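Local atomic coordinates of purine nucleoside phosphorylase (Anopheles gambiae, PDB entry 2P4S), a protein that catalyses the phosphorolysis of inosine, guanosine and their 2'-deoxy forms to the free purine base and a pentose 1-phosphate in purine salvage. Residues N200-N206 against D300-T306; S324-N328 against I345-G349. All blocks are in the same frame, centred on the assembly; numbering follows the deposited sequence.

Interaction 1: N200-N206 against D300-T306. With DIH (7-[[(3R,4R)-3-(hydroxymethyl)-4-oxidanyl-pyrrolidin-1-ium-1-yl]methyl]-3,5-dihydropyrrolo[3,2-d]pyrimidin-4-one), chain F; PO4 (phosphate ion), chain D.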
ATOM      1  N   ASN A 200      -5.269  -0.362 -21.944  1.00 16.25           N
ATOM      2  CA  ASN A 200      -6.261  -0.057 -20.924  1.00 15.46           C
ATOM      3  C   ASN A 200      -6.871   1.292 -21.237  1.00 15.42           C
ATOM      4  O   ASN A 200      -6.376   1.995 -22.144  1.00 15.35           O
ATOM      5  CB  ASN A 200      -5.618  -0.093 -19.520  1.00 14.77           C
ATOM      6  CG  ASN A 200      -4.478   0.881 -19.383  1.00 15.70           C
ATOM      7  OD1 ASN A 200      -4.640   2.089 -19.575  1.00 18.89           O
ATOM      8  ND2 ASN A 200      -3.316   0.372 -19.063  1.00 15.40           N
ATOM      9  N   ALA A 201      -7.944   1.634 -20.515  1.00 14.74           N
ATOM     10  CA  ALA A 201      -8.391   3.011 -20.379  1.00 14.83           C
ATOM     11  C   ALA A 201      -7.688   3.701 -19.188  1.00 14.81           C
ATOM     12  O   ALA A 201      -7.313   3.041 -18.216  1.00 15.72           O
ATOM     13  CB  ALA A 201      -9.932   3.053 -20.188  1.00 14.80           C
ATOM     14  N   ALA A 202      -7.520   5.025 -19.245  1.00 13.93           N
ATOM     15  CA  ALA A 202      -6.970   5.779 -18.090  1.00 14.06           C
ATOM     16  C   ALA A 202      -7.481   7.212 -18.021  1.00 13.06           C
ATOM     17  O   ALA A 202      -7.968   7.787 -19.034  1.00 12.01           O
ATOM     18  CB  ALA A 202      -5.419   5.769 -18.066  1.00 13.14           C
ATOM     19  N   GLY A 203      -7.381   7.765 -16.813  1.00 12.67           N
ATOM     20  CA  GLY A 203      -7.660   9.186 -16.590  1.00 13.65           C
ATOM     21  C   GLY A 203      -6.378   9.934 -16.916  1.00 13.43           C
ATOM     22  O   GLY A 203      -5.285   9.495 -16.523  1.00 13.27           O
ATOM     23  N   GLY A 204      -6.502  11.043 -17.649  1.00 14.15           N
ATOM     24  CA  GLY A 204      -5.324  11.889 -17.957  1.00 14.18           C
ATOM     25  C   GLY A 204      -5.018  12.774 -16.749  1.00 15.47           C
ATOM     26  O   GLY A 204      -5.809  13.679 -16.431  1.00 14.72           O
ATOM     27  N   ALA A 205      -3.921  12.477 -16.042  1.00 14.70           N
ATOM     28  CA  ALA A 205      -3.478  13.325 -14.916  1.00 17.31           C
ATOM     29  C   ALA A 205      -2.605  14.463 -15.448  1.00 17.97           C
ATOM     30  O   ALA A 205      -2.518  15.516 -14.853  1.00 20.56           O
ATOM     31  CB  ALA A 205      -2.718  12.496 -13.839  1.00 15.72           C
ATOM     32  N   ASN A 206      -1.952  14.225 -16.573  1.00 18.68           N
ATOM     33  CA  ASN A 206      -1.188  15.254 -17.266  1.00 18.60           C
ATOM     34  C   ASN A 206      -2.171  16.254 -17.953  1.00 18.51           C
ATOM     35  O   ASN A 206      -2.935  15.883 -18.834  1.00 17.65           O
ATOM     36  CB  ASN A 206      -0.227  14.588 -18.255  1.00 17.13           C
ATOM     37  CG  ASN A 206       0.730  15.573 -18.894  1.00 19.03           C
ATOM     38  OD1 ASN A 206       0.347  16.674 -19.288  1.00 19.56           O
ATOM     39  ND2 ASN A 206       1.971  15.175 -19.013  1.00 15.72           N
ATOM     40  N   ASP A 300       1.434  10.330 -15.373  1.00 14.10           N
ATOM     41  CA  ASP A 300       0.632  10.997 -16.416  1.00 14.09           C
ATOM     42  C   ASP A 300      -0.743  10.426 -16.609  1.00 13.79           C
ATOM     43  O   ASP A 300      -1.628  11.151 -17.026  1.00 13.21           O
ATOM     44  CB  ASP A 300       1.364  11.010 -17.778  1.00 13.69           C
ATOM     45  CG  ASP A 300       2.669  11.728 -17.682  1.00 15.27           C
ATOM     46  OD1 ASP A 300       2.680  12.993 -17.571  1.00 22.39           O
ATOM     47  OD2 ASP A 300       3.676  11.040 -17.619  1.00 12.90           O
ATOM     48  N   ALA A 301      -0.905   9.129 -16.348  1.00 12.69           N
ATOM     49  CA  ALA A 301      -2.162   8.425 -16.644  1.00 14.09           C
ATOM     50  C   ALA A 301      -2.509   7.523 -15.468  1.00 13.55           C
ATOM     51  O   ALA A 301      -1.661   6.817 -14.980  1.00 13.70           O
ATOM     52  CB  ALA A 301      -2.080   7.598 -17.963  1.00 13.47           C
ATOM     53  N   ILE A 302      -3.748   7.602 -15.005  1.00 13.74           N
ATOM     54  CA  ILE A 302      -4.175   6.852 -13.827  1.00 13.98           C
ATOM     55  C   ILE A 302      -5.202   5.796 -14.208  1.00 13.98           C
ATOM     56  O   ILE A 302      -6.229   6.114 -14.829  1.00 14.56           O
ATOM     57  CB  ILE A 302      -4.782   7.759 -12.717  1.00 14.31           C
ATOM     58  CG1 ILE A 302      -3.742   8.794 -12.197  1.00 14.39           C
ATOM     59  CG2 ILE A 302      -5.284   6.865 -11.535  1.00 11.80           C
ATOM     60  CD1 ILE A 302      -4.396  10.078 -11.435  1.00 13.68           C
ATOM     61  N   GLY A 303      -4.925   4.552 -13.828  1.00 13.62           N
ATOM     62  CA  GLY A 303      -5.795   3.462 -14.172  1.00 14.16           C
ATOM     63  C   GLY A 303      -5.939   2.481 -13.040  1.00 15.09           C
ATOM     64  O   GLY A 303      -5.575   2.807 -11.917  1.00 14.62           O
ATOM     65  N   MET A 304      -6.449   1.274 -13.349  1.00 15.71           N
ATOM     66  CA  MET A 304      -6.663   0.223 -12.339  1.00 16.53           C
ATOM     67  C   MET A 304      -6.293  -1.189 -12.813  1.00 17.45           C
ATOM     68  O   MET A 304      -6.892  -2.154 -12.350  1.00 18.43           O
ATOM     69  CB  MET A 304      -8.142   0.208 -11.901  1.00 16.62           C
ATOM     70  CG  MET A 304      -8.645   1.556 -11.363  1.00 15.14           C
ATOM     71  SD  MET A 304     -10.360   1.444 -10.951  1.00 17.56           S
ATOM     72  CE  MET A 304     -10.781   3.131 -10.449  1.00 16.79           C
ATOM     73  N   SER A 305      -5.317  -1.347 -13.718  1.00 17.79           N
ATOM     74  CA  SER A 305      -5.021  -2.676 -14.259  1.00 17.77           C
ATOM     75  C   SER A 305      -3.587  -2.738 -14.770  1.00 19.07           C
ATOM     76  O   SER A 305      -2.776  -1.849 -14.432  1.00 18.87           O
ATOM     77  CB  SER A 305      -6.007  -3.008 -15.367  1.00 17.76           C
ATOM     78  OG  SER A 305      -5.681  -2.266 -16.531  1.00 19.34           O
ATOM     79  N   THR A 306      -3.252  -3.772 -15.569  1.00 18.51           N
ATOM     80  CA  THR A 306      -2.044  -3.697 -16.465  1.00 18.20           C
ATOM     81  C   THR A 306      -0.684  -3.918 -15.819  1.00 18.10           C
ATOM     82  O   THR A 306       0.090  -4.761 -16.289  1.00 18.73           O
ATOM     83  CB  THR A 306      -2.028  -2.348 -17.254  1.00 18.08           C
ATOM     84  OG1 THR A 306      -3.201  -2.308 -18.054  1.00 16.12           O
ATOM     85  CG2 THR A 306      -0.794  -2.190 -18.177  1.00 17.87           C
TER
HETATM   86  O5' DIH F 401     -14.606   3.141 -15.664  1.00 18.22           O
HETATM   87  C5' DIH F 401     -13.908   2.411 -14.636  1.00 18.39           C
HETATM   88  C4' DIH F 401     -12.990   1.444 -15.342  1.00 18.57           C
HETATM   89  C6' DIH F 401     -12.081   2.168 -16.361  1.00 16.89           C
HETATM   90  C3' DIH F 401     -12.084   0.762 -14.341  1.00 16.77           C
HETATM   91  O3' DIH F 401     -11.840  -0.570 -14.797  1.00 15.14           O
HETATM   92  C2' DIH F 401     -10.783   1.534 -14.447  1.00 14.53           C
HETATM   93  N1' DIH F 401     -10.702   1.822 -15.914  1.00 16.27           N
HETATM   94  C10 DIH F 401      -9.610   2.767 -16.193  1.00 13.21           C
HETATM   95  C9  DIH F 401      -9.839   4.238 -15.925  1.00 13.77           C
HETATM   96  C8  DIH F 401     -10.387   5.167 -16.850  1.00 13.76           C
HETATM   97  N7  DIH F 401     -10.407   6.396 -16.264  1.00 14.43           N
HETATM   98  C5  DIH F 401      -9.901   6.310 -15.006  1.00 12.86           C
HETATM   99  C6  DIH F 401      -9.616   7.297 -13.926  1.00 14.19           C
HETATM  100  O6  DIH F 401      -9.901   8.559 -14.053  1.00 15.95           O
HETATM  101  N1  DIH F 401      -9.057   6.789 -12.808  1.00 13.84           N
HETATM  102  C2  DIH F 401      -8.757   5.465 -12.640  1.00 14.24           C
HETATM  103  N3  DIH F 401      -8.968   4.554 -13.603  1.00 13.24           N
HETATM  104  C4  DIH F 401      -9.533   4.973 -14.784  1.00 13.35           C
HETATM  105  P   PO4 D 503      -9.214  -1.119 -17.817  1.00 17.31           P
HETATM  106  O1  PO4 D 503      -9.133  -0.524 -19.186  1.00 17.23           O
HETATM  107  O2  PO4 D 503      -9.417  -2.627 -17.968  1.00 17.48           O
HETATM  108  O3  PO4 D 503      -7.987  -0.921 -17.008  1.00 16.91           O
HETATM  109  O4  PO4 D 503     -10.365  -0.472 -17.106  1.00 16.98           O
HETATM  110  O   HOH W   1      -6.574   1.150 -16.340  1.00 14.52           O
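Gly-203 and Ile-302 form an antiparallel hydrogen-bonded pair, their reciprocal N-H...O bonds nearly straight at 166°; Gly-203 N reaches Ile-302 O at 2.8 Å. Beyond this pair Asp-300 O accepts two donors from the same face of its plane, Ala-205 N, which stands above that plane, and Asn-206 N, which is tilted from it. Asn-206 then swings its side chain onto Asp-300. Its CB touches Asp-300 OD1 at 3.4 Å, CG lies anti to the backbone N (chi1 -173°) and runs alongside the aspartate, and ND2 gives a hydrogen bond of 2.7 Å to Asp-300 OD1, met on the anti side but well out of the carboxylate plane. Its OD1 turns back to Lys-208 N, while Asp-300 OD2 is held by Val-276 N, so both ends of the amide and of the carboxylate are engaged. Beyond Gly-303 the second chain segment leaves the strand as a loop, and phosphate and a water lie between it and Ala-201. Ala-201 N points almost straight at phosphate O1, 2.8 Å away, and Ser-305 OG donates to phosphate O3 at 2.7 Å while accepting from Thr-306 OG1. The water bridges Ala-201 O, Met-304 N and phosphate O3. Met-304 SD packs on the inhibitor's pyrrolidine at C2' (3.5 Å), and Ile-302 CG2 lies against its base. Neutral N-H and hydroxyl donors thus grip the anion here; Arg-169 also bonds it and probably helps balance its charge.

Interaction 2: S324-N328 against I345-G349. With DIH (7-[[(3R,4R)-3-(hydroxymethyl)-4-oxidanyl-pyrrolidin-1-ium-1-yl]methyl]-3,5-dihydropyrrolo[3,2-d]pyrimidin-4-one), chain F.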
ATOM      1  N   SER A 324      -2.359   3.424 -22.879  1.00 16.82           N
ATOM      2  CA  SER A 324      -3.604   3.883 -22.286  1.00 16.47           C
ATOM      3  C   SER A 324      -4.363   4.742 -23.316  1.00 17.66           C
ATOM      4  O   SER A 324      -3.794   5.700 -23.886  1.00 16.67           O
ATOM      5  CB  SER A 324      -3.309   4.775 -21.073  1.00 16.03           C
ATOM      6  OG  SER A 324      -2.662   4.112 -20.003  1.00 14.08           O
ATOM      7  N   LEU A 325      -5.646   4.429 -23.529  1.00 17.20           N
ATOM      8  CA  LEU A 325      -6.564   5.390 -24.118  1.00 17.46           C
ATOM      9  C   LEU A 325      -7.034   6.319 -22.976  1.00 17.54           C
ATOM     10  O   LEU A 325      -7.582   5.840 -21.970  1.00 15.35           O
ATOM     11  CB  LEU A 325      -7.766   4.672 -24.748  1.00 17.57           C
ATOM     12  CG  LEU A 325      -8.813   5.533 -25.463  1.00 19.33           C
ATOM     13  CD1 LEU A 325      -8.248   6.268 -26.713  1.00 15.28           C
ATOM     14  CD2 LEU A 325      -9.970   4.624 -25.863  1.00 18.92           C
ATOM     15  N   ILE A 326      -6.818   7.638 -23.150  1.00 17.03           N
ATOM     16  CA  ILE A 326      -7.216   8.635 -22.181  1.00 16.70           C
ATOM     17  C   ILE A 326      -8.710   8.859 -22.368  1.00 17.30           C
ATOM     18  O   ILE A 326      -9.135   9.374 -23.377  1.00 17.78           O
ATOM     19  CB  ILE A 326      -6.422   9.971 -22.396  1.00 16.18           C
ATOM     20  CG1 ILE A 326      -4.909   9.728 -22.301  1.00 16.63           C
ATOM     21  CG2 ILE A 326      -6.923  11.080 -21.466  1.00 13.91           C
ATOM     22  CD1 ILE A 326      -4.402   9.130 -20.919  1.00 14.58           C
ATOM     23  N   THR A 327      -9.528   8.456 -21.391  1.00 18.50           N
ATOM     24  CA  THR A 327     -10.978   8.350 -21.619  1.00 16.57           C
ATOM     25  C   THR A 327     -11.686   9.490 -20.923  1.00 16.89           C
ATOM     26  O   THR A 327     -12.876   9.687 -21.080  1.00 17.06           O
ATOM     27  CB  THR A 327     -11.526   6.990 -21.124  1.00 17.59           C
ATOM     28  OG1 THR A 327     -11.017   6.717 -19.804  1.00 15.64           O
ATOM     29  CG2 THR A 327     -11.073   5.882 -22.058  1.00 14.95           C
ATOM     30  N   ASN A 328     -10.925  10.250 -20.155  1.00 16.87           N
ATOM     31  CA  ASN A 328     -11.450  11.282 -19.314  1.00 17.30           C
ATOM     32  C   ASN A 328     -10.257  11.952 -18.716  1.00 17.71           C
ATOM     33  O   ASN A 328      -9.201  11.319 -18.533  1.00 18.43           O
ATOM     34  CB  ASN A 328     -12.365  10.744 -18.184  1.00 16.40           C
ATOM     35  CG  ASN A 328     -11.655   9.731 -17.272  1.00 17.49           C
ATOM     36  OD1 ASN A 328     -11.343   8.581 -17.699  1.00 12.56           O
ATOM     37  ND2 ASN A 328     -11.409  10.137 -16.014  1.00 13.19           N
ATOM     38  N   ILE A 345     -16.785   6.319 -20.690  1.00 22.55           N
ATOM     39  CA  ILE A 345     -15.397   5.864 -20.761  1.00 20.39           C
ATOM     40  C   ILE A 345     -15.242   4.763 -21.789  1.00 21.39           C
ATOM     41  O   ILE A 345     -14.344   4.820 -22.638  1.00 20.20           O
ATOM     42  CB  ILE A 345     -14.879   5.466 -19.314  1.00 20.53           C
ATOM     43  CG1 ILE A 345     -14.575   6.756 -18.493  1.00 17.93           C
ATOM     44  CG2 ILE A 345     -13.697   4.493 -19.354  1.00 19.21           C
ATOM     45  CD1 ILE A 345     -14.299   6.522 -16.989  1.00 17.70           C
ATOM     46  N   VAL A 346     -16.148   3.773 -21.730  1.00 21.51           N
ATOM     47  CA  VAL A 346     -16.173   2.687 -22.679  1.00 21.95           C
ATOM     48  C   VAL A 346     -16.516   3.268 -24.051  1.00 22.42           C
ATOM     49  O   VAL A 346     -15.910   2.886 -25.025  1.00 22.06           O
ATOM     50  CB  VAL A 346     -17.184   1.565 -22.227  1.00 23.18           C
ATOM     51  CG1 VAL A 346     -17.323   0.450 -23.265  1.00 22.75           C
ATOM     52  CG2 VAL A 346     -16.750   1.000 -20.859  1.00 21.05           C
ATOM     53  N   GLY A 347     -17.454   4.222 -24.100  1.00 22.82           N
ATOM     54  CA  GLY A 347     -17.802   4.941 -25.340  1.00 23.36           C
ATOM     55  C   GLY A 347     -16.668   5.632 -26.097  1.00 23.62           C
ATOM     56  O   GLY A 347     -16.702   5.729 -27.322  1.00 25.19           O
ATOM     57  N   VAL A 348     -15.669   6.140 -25.383  1.00 23.61           N
ATOM     58  CA  VAL A 348     -14.533   6.828 -26.006  1.00 22.62           C
ATOM     59  C   VAL A 348     -13.760   5.837 -26.933  1.00 24.01           C
ATOM     60  O   VAL A 348     -13.409   6.181 -28.086  1.00 23.07           O
ATOM     61  CB  VAL A 348     -13.612   7.473 -24.921  1.00 22.58           C
ATOM     62  CG1 VAL A 348     -12.312   8.040 -25.522  1.00 20.81           C
ATOM     63  CG2 VAL A 348     -14.353   8.558 -24.147  1.00 21.32           C
ATOM     64  N   GLY A 349     -13.508   4.630 -26.436  1.00 23.44           N
ATOM     65  CA  GLY A 349     -12.908   3.577 -27.239  1.00 26.12           C
ATOM     66  C   GLY A 349     -13.737   3.026 -28.383  1.00 27.49           C
ATOM     67  O   GLY A 349     -13.189   2.794 -29.472  1.00 27.02           O
TER
HETATM   68  O5' DIH F 401     -14.606   3.141 -15.664  1.00 18.22           O
HETATM   69  C5' DIH F 401     -13.908   2.411 -14.636  1.00 18.39           C
HETATM   70  C4' DIH F 401     -12.990   1.444 -15.342  1.00 18.57           C
HETATM   71  C6' DIH F 401     -12.081   2.168 -16.361  1.00 16.89           C
HETATM   72  C3' DIH F 401     -12.084   0.762 -14.341  1.00 16.77           C
HETATM   73  O3' DIH F 401     -11.840  -0.570 -14.797  1.00 15.14           O
HETATM   74  C2' DIH F 401     -10.783   1.534 -14.447  1.00 14.53           C
HETATM   75  N1' DIH F 401     -10.702   1.822 -15.914  1.00 16.27           N
HETATM   76  C10 DIH F 401      -9.610   2.767 -16.193  1.00 13.21           C
HETATM   77  C9  DIH F 401      -9.839   4.238 -15.925  1.00 13.77           C
HETATM   78  C8  DIH F 401     -10.387   5.167 -16.850  1.00 13.76           C
HETATM   79  N7  DIH F 401     -10.407   6.396 -16.264  1.00 14.43           N
HETATM   80  C5  DIH F 401      -9.901   6.310 -15.006  1.00 12.86           C
HETATM   81  C6  DIH F 401      -9.616   7.297 -13.926  1.00 14.19           C
HETATM   82  O6  DIH F 401      -9.901   8.559 -14.053  1.00 15.95           O
HETATM   83  N1  DIH F 401      -9.057   6.789 -12.808  1.00 13.84           N
HETATM   84  C2  DIH F 401      -8.757   5.465 -12.640  1.00 14.24           C
HETATM   85  N3  DIH F 401      -8.968   4.554 -13.603  1.00 13.24           N
HETATM   86  C4  DIH F 401      -9.533   4.973 -14.784  1.00 13.35           C
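Leu-325 CD2 presses on the helix backbone at Gly-349 CA, only 3.4 Å away and tighter than usual for two carbons. The leucine CG is anti to its backbone N (chi1 -178°), which carries the methyl across to the helix at a residue without a side chain. Further along strand 324-327, Thr-327 crosses Ile-345 at about a right angle: its OG1 meets Ile-345 CG2 at 3.5 Å, and its CG2 rests on Ile-345 O. Val-348 packs with CG1 4.2 Å from Leu-325 CD2, while its CG2 lies against Thr-327 O. The hydroxyl of Thr-327, which also touches C8 of the inhibitor, donates to Asn-328 OD1 (2.8 Å) in the carbonyl plane, a bond that helps hold the amide in its rotation. Asn-328 OD1 also accepts from N7 of the inhibitor at 2.8 Å, and its ND2 donates to the ligand's O6 at 2.9 Å, both bonds nearly straight. Ile-345 CD1 lies beside this amide and 3.6 Å from the inhibitor's O5', joining the base end of the pocket to the hydroxymethyl end. Paired recognition of N7 and O6 by one asparagine is characteristic of the base site of 6-oxopurine-specific nucleoside phosphorylases, consistent with this enzyme's preference for inosine and its inactivity towards adenosine.

In the fold
Interactions 1 and 2, whose centres lie 10 Å apart, meet in one mixed sheet, where strands 195-204 and 319-329 run parallel as neighbours. Ala-202 N lies 2.8 Å from Leu-325 O and Gly-204 N lies 2.9 Å from Asn-328 O, both probable hydrogen bonds, and Ala-201 CB packs on Thr-327 CG2 at 3.6 Å. Both contacts touch the inhibitor: interaction 1 lines its base and pyrrolidine and binds the phosphate, whereas interaction 2 hydrogen-bonds N7 and O6 of the base and reaches the hydroxymethyl group. Glu-286, Tyr-173 and His-342 add hydrogen bonds to the inhibitor, and Ser-118 and Arg-169 to the phosphate.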